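PDB 2YZQ: CBS domain-containing protein from Pyrococcus horikoshii, which is of unknown function but binds S-adenosylmethionine through a pair of CBS domains, consistent with a role in sensing that metabolite. Local coordinates for residues S137-G142 with M158-V163; E175-R180 with I226-V231; I232-H237 with E253-I258. All coordinates share one frame; numbering follows the deposited sequence.

Contact 1 of 3, residues S137-G142 with M158-V163; sequences SIVWEG and MALPVV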
loop_
_atom_site.group_PDB
_atom_site.type_symbol
_atom_site.label_atom_id
_atom_site.label_comp_id
_atom_site.label_asym_id
_atom_site.label_seq_id
_atom_site.Cartn_x
_atom_site.Cartn_y
_atom_site.Cartn_z
ATOM N N SER A 137 13.042 2.271 6.579
ATOM C CA SER A 137 13.641 3.570 6.286
ATOM C C SER A 137 12.992 4.577 7.228
ATOM O O SER A 137 11.768 4.641 7.318
ATOM C CB SER A 137 13.359 3.976 4.840
ATOM O OG SER A 137 14.024 3.104 3.942
ATOM N N ILE A 138 13.810 5.361 7.924
ATOM C CA ILE A 138 13.285 6.348 8.864
ATOM C C ILE A 138 13.949 7.690 8.622
ATOM O O ILE A 138 14.849 7.803 7.807
ATOM C CB ILE A 138 13.545 5.917 10.326
ATOM C CG1 ILE A 138 15.050 5.921 10.625
ATOM C CG2 ILE A 138 12.976 4.527 10.560
ATOM C CD1 ILE A 138 15.395 5.566 12.076
ATOM N N VAL A 139 13.503 8.719 9.325
ATOM C CA VAL A 139 14.119 10.023 9.136
ATOM C C VAL A 139 14.077 10.808 10.433
ATOM O O VAL A 139 13.094 10.749 11.155
ATOM C CB VAL A 139 13.401 10.831 8.013
ATOM C CG1 VAL A 139 11.982 11.191 8.436
ATOM C CG2 VAL A 139 14.197 12.075 7.681
ATOM N N TRP A 140 15.162 11.515 10.737
ATOM C CA TRP A 140 15.213 12.334 11.943
ATOM C C TRP A 140 14.323 13.559 11.720
ATOM O O TRP A 140 14.317 14.142 10.635
ATOM C CB TRP A 140 16.651 12.765 12.225
ATOM C CG TRP A 140 16.770 13.733 13.364
ATOM C CD1 TRP A 140 16.201 13.627 14.600
ATOM C CD2 TRP A 140 17.518 14.951 13.370
ATOM N NE1 TRP A 140 16.547 14.707 15.379
ATOM C CE2 TRP A 140 17.356 15.536 14.646
ATOM C CE3 TRP A 140 18.311 15.604 12.420
ATOM C CZ2 TRP A 140 17.960 16.748 14.995
ATOM C CZ3 TRP A 140 18.911 16.806 12.769
ATOM C CH2 TRP A 140 18.731 17.365 14.045
ATOM N N GLU A 141 13.574 13.947 12.747
ATOM C CA GLU A 141 12.659 15.079 12.634
ATOM C C GLU A 141 13.326 16.387 12.211
ATOM O O GLU A 141 12.661 17.286 11.695
ATOM C CB GLU A 141 11.901 15.275 13.952
ATOM C CG GLU A 141 12.758 15.764 15.110
ATOM C CD GLU A 141 12.009 15.753 16.428
ATOM O OE1 GLU A 141 10.793 16.059 16.431
ATOM O OE2 GLU A 141 12.635 15.453 17.465
ATOM N N GLY A 142 14.633 16.497 12.424
ATOM C CA GLY A 142 15.327 17.714 12.043
ATOM C C GLY A 142 15.804 17.737 10.600
ATOM O O GLY A 142 16.397 18.720 10.159
ATOM N N MET A 158 5.182 3.622 1.971
ATOM C CA MET A 158 4.577 4.884 1.584
ATOM C C MET A 158 4.856 5.959 2.626
ATOM O O MET A 158 4.632 7.141 2.373
ATOM C CB MET A 158 3.069 4.711 1.421
ATOM C CG MET A 158 2.691 3.779 0.289
ATOM S SD MET A 158 0.912 3.736 0.077
ATOM C CE MET A 158 0.633 5.353 -0.599
ATOM N N ALA A 159 5.357 5.556 3.791
ATOM C CA ALA A 159 5.639 6.522 4.846
ATOM C C ALA A 159 6.959 6.290 5.555
ATOM O O ALA A 159 7.471 5.170 5.595
ATOM C CB ALA A 159 4.515 6.512 5.872
ATOM N N LEU A 160 7.491 7.366 6.122
ATOM C CA LEU A 160 8.733 7.318 6.876
ATOM C C LEU A 160 8.474 7.576 8.353
ATOM O O LEU A 160 7.965 8.638 8.716
ATOM C CB LEU A 160 9.710 8.398 6.406
ATOM C CG LEU A 160 10.316 8.361 5.009
ATOM C CD1 LEU A 160 11.044 9.671 4.724
ATOM C CD2 LEU A 160 11.272 7.186 4.922
ATOM N N PRO A 161 8.781 6.605 9.221
ATOM C CA PRO A 161 8.563 6.863 10.646
ATOM C C PRO A 161 9.593 7.952 10.968
ATOM O O PRO A 161 10.690 7.946 10.405
ATOM C CB PRO A 161 8.939 5.534 11.303
ATOM C CG PRO A 161 8.579 4.522 10.254
ATOM C CD PRO A 161 9.075 5.178 8.980
ATOM N N VAL A 162 9.249 8.881 11.850
ATOM C CA VAL A 162 10.168 9.960 12.208
ATOM C C VAL A 162 10.669 9.763 13.634
ATOM O O VAL A 162 9.898 9.419 14.523
ATOM C CB VAL A 162 9.468 11.336 12.104
ATOM C CG1 VAL A 162 10.452 12.441 12.419
ATOM C CG2 VAL A 162 8.888 11.522 10.709
ATOM N N VAL A 163 11.962 9.985 13.845
ATOM C CA VAL A 163 12.544 9.808 15.171
ATOM C C VAL A 163 13.223 11.070 15.681
ATOM O O VAL A 163 13.540 11.972 14.905
ATOM C CB VAL A 163 13.586 8.660 15.161
ATOM C CG1 VAL A 163 12.913 7.356 14.752
ATOM C CG2 VAL A 163 14.724 8.995 14.203
HETATM O O HOH W 1 9.803 3.898 5.435
#

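Contact 2 of 3, residues E175-R180 with I226-V231; sequences ETDLLR and IMTRDV. With SAM (S-adenosylmethionine), chain B.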
loop_
_atom_site.group_PDB
_atom_site.type_symbol
_atom_site.label_atom_id
_atom_site.label_comp_id
_atom_site.label_asym_id
_atom_site.label_seq_id
_atom_site.Cartn_x
_atom_site.Cartn_y
_atom_site.Cartn_z
ATOM N N GLU A 175 3.710 11.280 1.545
ATOM C CA GLU A 175 3.543 12.241 0.464
ATOM C C GLU A 175 2.414 13.246 0.677
ATOM O O GLU A 175 2.576 14.432 0.399
ATOM C CB GLU A 175 3.343 11.479 -0.850
ATOM C CG GLU A 175 3.206 12.332 -2.087
ATOM C CD GLU A 175 3.162 11.491 -3.349
ATOM O OE1 GLU A 175 2.466 10.451 -3.339
ATOM O OE2 GLU A 175 3.813 11.870 -4.347
ATOM N N THR A 176 1.281 12.779 1.183
ATOM C CA THR A 176 0.142 13.667 1.401
ATOM C C THR A 176 0.422 14.775 2.413
ATOM O O THR A 176 -0.230 15.824 2.386
ATOM C CB THR A 176 -1.105 12.880 1.867
ATOM O OG1 THR A 176 -0.945 12.481 3.234
ATOM C CG2 THR A 176 -1.308 11.647 0.998
ATOM N N ASP A 177 1.388 14.558 3.300
ATOM C CA ASP A 177 1.713 15.564 4.304
ATOM C C ASP A 177 2.378 16.800 3.715
ATOM O O ASP A 177 2.443 17.845 4.357
ATOM C CB ASP A 177 2.594 14.958 5.399
ATOM C CG ASP A 177 1.860 13.919 6.212
ATOM O OD1 ASP A 177 0.651 14.117 6.464
ATOM O OD2 ASP A 177 2.479 12.911 6.610
ATOM N N LEU A 178 2.871 16.684 2.486
ATOM C CA LEU A 178 3.500 17.817 1.825
ATOM C C LEU A 178 2.490 18.949 1.653
ATOM O O LEU A 178 2.863 20.122 1.624
ATOM C CB LEU A 178 4.037 17.404 0.452
ATOM C CG LEU A 178 5.276 16.506 0.439
ATOM C CD1 LEU A 178 5.551 16.055 -0.985
ATOM C CD2 LEU A 178 6.471 17.261 0.995
ATOM N N LEU A 179 1.213 18.592 1.540
ATOM C CA LEU A 179 0.165 19.594 1.365
ATOM C C LEU A 179 -0.084 20.397 2.633
ATOM O O LEU A 179 -0.898 21.323 2.634
ATOM C CB LEU A 179 -1.145 18.942 0.903
ATOM C CG LEU A 179 -1.238 18.488 -0.558
ATOM C CD1 LEU A 179 -0.173 17.454 -0.869
ATOM C CD2 LEU A 179 -2.622 17.910 -0.806
ATOM N N ARG A 180 0.604 20.045 3.717
ATOM C CA ARG A 180 0.446 20.781 4.968
ATOM C C ARG A 180 1.357 22.000 4.962
ATOM O O ARG A 180 1.295 22.835 5.866
ATOM C CB ARG A 180 0.795 19.898 6.167
ATOM C CG ARG A 180 -0.243 18.849 6.504
ATOM C CD ARG A 180 0.319 17.882 7.534
ATOM N NE ARG A 180 -0.673 16.923 8.000
ATOM C CZ ARG A 180 -0.383 15.879 8.769
ATOM N NH1 ARG A 180 0.870 15.669 9.147
ATOM N NH2 ARG A 180 -1.342 15.053 9.167
ATOM N N ILE A 226 5.836 19.199 9.113
ATOM C CA ILE A 226 4.676 18.655 8.407
ATOM C C ILE A 226 4.324 17.233 8.835
ATOM O O ILE A 226 3.385 16.640 8.312
ATOM C CB ILE A 226 4.884 18.645 6.874
ATOM C CG1 ILE A 226 6.037 17.706 6.509
ATOM C CG2 ILE A 226 5.151 20.060 6.368
ATOM C CD1 ILE A 226 6.120 17.389 5.024
ATOM N N MET A 227 5.052 16.695 9.801
ATOM C CA MET A 227 4.801 15.323 10.230
ATOM C C MET A 227 3.574 15.130 11.115
ATOM O O MET A 227 3.091 16.067 11.764
ATOM C CB MET A 227 6.031 14.775 10.958
ATOM C CG MET A 227 6.214 15.322 12.370
ATOM S SD MET A 227 7.665 14.613 13.162
ATOM C CE MET A 227 7.541 15.319 14.812
ATOM N N THR A 228 3.067 13.901 11.116
ATOM C CA THR A 228 1.933 13.519 11.948
ATOM C C THR A 228 2.561 13.053 13.265
ATOM O O THR A 228 3.381 12.132 13.277
ATOM C CB THR A 228 1.145 12.361 11.307
ATOM O OG1 THR A 228 0.559 12.801 10.071
ATOM C CG2 THR A 228 0.058 11.865 12.247
ATOM N N ARG A 229 2.186 13.687 14.374
ATOM C CA ARG A 229 2.767 13.344 15.670
ATOM C C ARG A 229 2.157 12.156 16.400
ATOM O O ARG A 229 2.856 11.456 17.139
ATOM C CB ARG A 229 2.754 14.577 16.576
ATOM C CG ARG A 229 3.655 15.686 16.059
ATOM C CD ARG A 229 3.559 16.949 16.893
ATOM N NE ARG A 229 4.385 18.008 16.319
ATOM C CZ ARG A 229 5.710 18.048 16.396
ATOM N NH1 ARG A 229 6.369 17.086 17.032
ATOM N NH2 ARG A 229 6.380 19.041 15.827
ATOM N N ASP A 230 0.863 11.921 16.202
ATOM C CA ASP A 230 0.213 10.796 16.861
ATOM C C ASP A 230 0.304 9.587 15.949
ATOM O O ASP A 230 -0.503 9.419 15.036
ATOM C CB ASP A 230 -1.248 11.118 17.173
ATOM C CG ASP A 230 -1.928 10.009 17.952
ATOM O OD1 ASP A 230 -1.242 9.347 18.757
ATOM O OD2 ASP A 230 -3.145 9.805 17.771
ATOM N N VAL A 231 1.295 8.743 16.208
ATOM C CA VAL A 231 1.529 7.565 15.387
ATOM C C VAL A 231 0.746 6.337 15.842
ATOM O O VAL A 231 0.743 5.979 17.028
ATOM C CB VAL A 231 3.035 7.217 15.363
ATOM C CG1 VAL A 231 3.323 6.208 14.267
ATOM C CG2 VAL A 231 3.857 8.482 15.146
HETATM N N SAM B . -1.942 6.903 0.296
HETATM C CA SAM B . -3.044 7.562 1.014
HETATM C C SAM B . -3.507 8.781 0.236
HETATM O O SAM B . -4.571 9.314 0.510
HETATM O OXT SAM B . -2.820 9.234 -0.661
HETATM C CB SAM B . -2.558 7.970 2.411
HETATM C CG SAM B . -3.758 8.205 3.331
HETATM S SD SAM B . -3.199 8.407 5.049
HETATM C CE SAM B . -4.778 8.929 5.801
HETATM C "C5'" SAM B . -2.173 9.895 5.043
HETATM C "C4'" SAM B . -2.001 10.394 6.479
HETATM O "O4'" SAM B . -1.830 9.267 7.372
HETATM C "C3'" SAM B . -0.760 11.285 6.626
HETATM O "O3'" SAM B . -1.084 12.422 7.443
HETATM C "C2'" SAM B . 0.253 10.353 7.305
HETATM O "O2'" SAM B . 1.247 11.087 8.028
HETATM C "C1'" SAM B . -0.682 9.522 8.196
HETATM N N9 SAM B . -0.098 8.248 8.621
HETATM C C8 SAM B . 0.511 7.282 7.853
HETATM N N7 SAM B . 0.778 6.239 8.595
HETATM C C5 SAM B . 0.476 6.529 9.889
HETATM C C6 SAM B . 0.613 5.871 11.143
HETATM N N6 SAM B . 1.195 4.623 11.230
HETATM N N1 SAM B . 0.166 6.488 12.257
HETATM C C2 SAM B . -0.351 7.722 12.221
HETATM N N3 SAM B . -0.529 8.362 11.069
HETATM C C4 SAM B . -0.106 7.820 9.900
#

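Contact 3 of 3, residues I232-H237 with E253-I258; sequences IVATPH and EQLPVI. With SAM (S-adenosylmethionine), chain B.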
loop_
_atom_site.group_PDB
_atom_site.type_symbol
_atom_site.label_atom_id
_atom_site.label_comp_id
_atom_site.label_asym_id
_atom_site.label_seq_id
_atom_site.Cartn_x
_atom_site.Cartn_y
_atom_site.Cartn_z
ATOM N N ILE A 232 0.062 5.715 14.886
ATOM C CA ILE A 232 -0.708 4.508 15.134
ATOM C C ILE A 232 0.293 3.370 14.979
ATOM O O ILE A 232 0.844 3.173 13.893
ATOM C CB ILE A 232 -1.827 4.342 14.096
ATOM C CG1 ILE A 232 -2.717 5.588 14.096
ATOM C CG2 ILE A 232 -2.626 3.085 14.400
ATOM C CD1 ILE A 232 -3.319 5.909 15.450
ATOM N N VAL A 233 0.522 2.631 16.060
ATOM C CA VAL A 233 1.514 1.557 16.059
ATOM C C VAL A 233 0.999 0.142 16.239
ATOM O O VAL A 233 -0.152 -0.088 16.615
ATOM C CB VAL A 233 2.581 1.794 17.170
ATOM C CG1 VAL A 233 3.232 3.146 16.999
ATOM C CG2 VAL A 233 1.934 1.710 18.547
ATOM N N ALA A 234 1.890 -0.805 15.964
ATOM C CA ALA A 234 1.618 -2.225 16.115
ATOM C C ALA A 234 2.766 -2.813 16.928
ATOM O O ALA A 234 3.758 -2.134 17.195
ATOM C CB ALA A 234 1.552 -2.901 14.747
ATOM N N THR A 235 2.613 -4.061 17.348
ATOM C CA THR A 235 3.661 -4.756 18.088
ATOM C C THR A 235 3.750 -6.117 17.418
ATOM O O THR A 235 2.869 -6.486 16.642
ATOM C CB THR A 235 3.313 -4.947 19.582
ATOM O OG1 THR A 235 2.244 -5.893 19.713
ATOM C CG2 THR A 235 2.908 -3.622 20.207
ATOM N N PRO A 236 4.810 -6.884 17.697
ATOM C CA PRO A 236 4.941 -8.203 17.072
ATOM C C PRO A 236 3.793 -9.170 17.366
ATOM O O PRO A 236 3.481 -10.036 16.552
ATOM C CB PRO A 236 6.268 -8.715 17.623
ATOM C CG PRO A 236 7.053 -7.455 17.830
ATOM C CD PRO A 236 6.025 -6.542 18.459
ATOM N N HIS A 237 3.166 -9.020 18.529
ATOM C CA HIS A 237 2.079 -9.910 18.923
ATOM C C HIS A 237 0.696 -9.478 18.447
ATOM O O HIS A 237 -0.281 -10.208 18.633
ATOM C CB HIS A 237 2.059 -10.060 20.447
ATOM C CG HIS A 237 3.335 -10.591 21.021
ATOM N ND1 HIS A 237 3.832 -11.837 20.705
ATOM C CD2 HIS A 237 4.216 -10.046 21.894
ATOM C CE1 HIS A 237 4.963 -12.037 21.358
ATOM N NE2 HIS A 237 5.219 -10.965 22.086
ATOM N N GLU A 253 -1.467 2.813 5.116
ATOM C CA GLU A 253 -0.905 1.594 4.547
ATOM C C GLU A 253 0.198 0.934 5.368
ATOM O O GLU A 253 0.729 -0.100 4.964
ATOM C CB GLU A 253 -0.375 1.882 3.139
ATOM C CG GLU A 253 -1.440 2.378 2.157
ATOM C CD GLU A 253 -1.611 3.891 2.148
ATOM O OE1 GLU A 253 -1.159 4.575 3.094
ATOM O OE2 GLU A 253 -2.220 4.400 1.182
ATOM N N GLN A 254 0.542 1.516 6.512
ATOM C CA GLN A 254 1.604 0.943 7.332
ATOM C C GLN A 254 1.589 1.414 8.778
ATOM O O GLN A 254 1.224 2.554 9.068
ATOM C CB GLN A 254 2.971 1.285 6.738
ATOM C CG GLN A 254 3.292 2.781 6.736
ATOM C CD GLN A 254 2.438 3.563 5.760
ATOM O OE1 GLN A 254 2.444 3.290 4.560
ATOM N NE2 GLN A 254 1.705 4.554 6.270
ATOM N N LEU A 255 2.000 0.524 9.678
ATOM C CA LEU A 255 2.086 0.842 11.100
ATOM C C LEU A 255 3.469 0.505 11.621
ATOM O O LEU A 255 3.953 -0.609 11.430
ATOM C CB LEU A 255 1.083 0.038 11.934
ATOM C CG LEU A 255 -0.409 0.377 11.943
ATOM C CD1 LEU A 255 -1.006 0.155 10.574
ATOM C CD2 LEU A 255 -1.111 -0.491 12.983
ATOM N N PRO A 256 4.142 1.474 12.251
ATOM C CA PRO A 256 5.468 1.160 12.785
ATOM C C PRO A 256 5.276 0.062 13.837
ATOM O O PRO A 256 4.267 0.043 14.543
ATOM C CB PRO A 256 5.894 2.473 13.425
ATOM C CG PRO A 256 5.291 3.496 12.512
ATOM C CD PRO A 256 3.907 2.930 12.237
ATOM N N VAL A 257 6.224 -0.864 13.927
ATOM C CA VAL A 257 6.148 -1.932 14.918
ATOM C C VAL A 257 7.082 -1.511 16.040
ATOM O O VAL A 257 8.236 -1.181 15.788
ATOM C CB VAL A 257 6.628 -3.274 14.329
ATOM C CG1 VAL A 257 6.621 -4.362 15.417
ATOM C CG2 VAL A 257 5.722 -3.667 13.166
ATOM N N ILE A 258 6.579 -1.511 17.269
ATOM C CA ILE A 258 7.391 -1.091 18.406
ATOM C C ILE A 258 7.335 -2.010 19.612
ATOM O O ILE A 258 6.565 -2.973 19.666
ATOM C CB ILE A 258 6.955 0.296 18.922
ATOM C CG1 ILE A 258 5.566 0.191 19.567
ATOM C CG2 ILE A 258 6.934 1.300 17.777
ATOM C CD1 ILE A 258 5.149 1.405 20.378
HETATM N N SAM B . -1.942 6.903 0.296
HETATM C CA SAM B . -3.044 7.562 1.014
HETATM C C SAM B . -3.507 8.781 0.236
HETATM O O SAM B . -4.571 9.314 0.510
HETATM O OXT SAM B . -2.820 9.234 -0.661
HETATM C CB SAM B . -2.558 7.970 2.411
HETATM C CG SAM B . -3.758 8.205 3.331
HETATM S SD SAM B . -3.199 8.407 5.049
HETATM C CE SAM B . -4.778 8.929 5.801
HETATM C "C5'" SAM B . -2.173 9.895 5.043
HETATM C "C4'" SAM B . -2.001 10.394 6.479
HETATM O "O4'" SAM B . -1.830 9.267 7.372
HETATM C "C3'" SAM B . -0.760 11.285 6.626
HETATM O "O3'" SAM B . -1.084 12.422 7.443
HETATM C "C2'" SAM B . 0.253 10.353 7.305
HETATM O "O2'" SAM B . 1.247 11.087 8.028
HETATM C "C1'" SAM B . -0.682 9.522 8.196
HETATM N N9 SAM B . -0.098 8.248 8.621
HETATM C C8 SAM B . 0.511 7.282 7.853
HETATM N N7 SAM B . 0.778 6.239 8.595
HETATM C C5 SAM B . 0.476 6.529 9.889
HETATM C C6 SAM B . 0.613 5.871 11.143
HETATM N N6 SAM B . 1.195 4.623 11.230
HETATM N N1 SAM B . 0.166 6.488 12.257
HETATM C C2 SAM B . -0.351 7.722 12.221
HETATM N N3 SAM B . -0.529 8.362 11.069
HETATM C C4 SAM B . -0.106 7.820 9.900
#

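Contact 1 of 3, residues S137-G142 with M158-V163
V139 and W140 pair in parallel with V162 and V163 through three backbone hydrogen bonds: V139 N to P161 O, V163 N to V139 O (3.0 Å) and E141 N to V163 O (2.9 Å). V162 CA makes a CA-H...O contact to V139 O at 3.2 Å. Where the two chains diverge, a water bridges them, donating to both S137 O and A159 O. V139 and V162 lie side by side and point the same way, with V139 CG1 3.9 Å from V162 CG2 and the same methyl against L160 CD1. Strand 139-140, helix 145-153 and strand 159-163 form a beta-alpha-beta unit of the CBS fold, and V139 and L160 face that helix, on A148 and on A151 and L152. I138 and V163 cross at about a right angle, the tip CD1 of I138 lying 4.1 Å from V163 CG1. The chain of W140 leaves with CG anti to the backbone N (chi1 174°), and its indole meets V163 O near the ring plane, at the CD1 edge (3.1 Å), while G142 N sits over the centre of one ring face. Packing is close at V162, whose CG1 reaches E141 CB at 3.5 Å; toward the start of the pairing, on the same face as V162, L160 CD2 rests on S137 CB. The ring of P161, turned away from that face, brings its CD to S137 O at 3.2 Å.

Contact 2 of 3, residues E175-R180 with I226-V231
R180 reaches across to I226 and T228 with the end of its guanidinium. NH1 donates to I226 O at 2.8 Å, the carbonyl oxygen lying in the guanidinium plane although the nitrogen stands above the carbonyl plane. NH1 and NH2 also converge on a single atom, T228 OG1, at 3.0 Å and 3.1 Å, with the oxygen tilted slightly from the plane. The chain is extended from CG to NE, with chi3 174° placing NE anti to CB, and CD passes 3.4 Å from I226 O. D177 OD1 sits over the centre of one guanidinium face, a salt bridge of charges to which no N-H points. The carboxylate is turned instead to the ribose of S-adenosylmethionine: O3' donates to D177 OD1 and O2' to OD2, both at 2.6 Å, and OD2 is further bonded by D174 N. T228 OG1 in turn donates to O2' at 2.8 Å, so this hydroxyl accepts from the arginine while giving its own proton to the ligand. An alanine in place of T228 would probably leave both R180 nitrogens without this acceptor and O2' without its hydroxyl donor. Beside the polar cluster, L178 CD2 packs on I226 CD1 at 4.0 Å. Both ribose hydroxyls are thus engaged by D177, as in the nucleoside sites of other CBS pairs, and the positive charge of R180 would probably help to stabilise the carboxylate that holds them.

Contact 3 of 3, residues I232-H237 with E253-I258
A234 lies against V257 in a single backbone bridge, closed by hydrogen bonds from A234 N to P256 O and from I258 N to A234 O, both 2.9 Å long. L255 CD2 packs against the methyl of A234, 4.0 Å from its CB, and also meets I232 CG2. L255 CG sits over I232 O at 3.6 Å. V233 and I258 cross at about a right angle, V233 CG2 meeting the end methyl CD1 of I258 at 3.7 Å; chi1 69° sets I258 CG1 between its own backbone N and carbonyl carbon, against A234 O. P236 CD is 3.8 Å from V257 CG1, with P236 CG close behind. Segment 232-237, helix 240-250 and strand 254-259 follow the strand-helix-strand order expected of a CBS domain, although 232-237 makes just the one bridge. At the other end the two segments part to admit the adenine of S-adenosylmethionine. I232 N donates to N1 in a nearly straight bond of 2.7 Å, and N6 donates to both I232 O and Q254 O, so main-chain atoms read the base; the bond from Q254 NE2 to N7 is weak. E253 OE2 accepts from the ligand's amino nitrogen at 2.7 Å. Helix 240-250 packs on L255 and I232 through K246, strand 263-269 pairs with 254-259 and touches P236 and V257, and L169 of strand 169-174 lies on V233, P256 and I258.

Contacts 1 and 3 do the same job in two CBS domains, each setting a short segment beside the strand that follows a helix, with apolar side chains and backbone bonds; contact 1 forms a two-residue parallel pairing, contact 3 a single bridge. Contact 2 differs: it lies between loops of the two domains, and its chemistry is polar and charged. The ligand joins contacts 2 and 3, the first holding its ribose and the second its adenine and amino group, while contact 1 reaches it through M158. No touching residue of contact 3 is fully exposed; I138 and W140 edge contact 1, R180 contact 2. M227 of contact 2 packs on V162, and P256 meets P161 and V231.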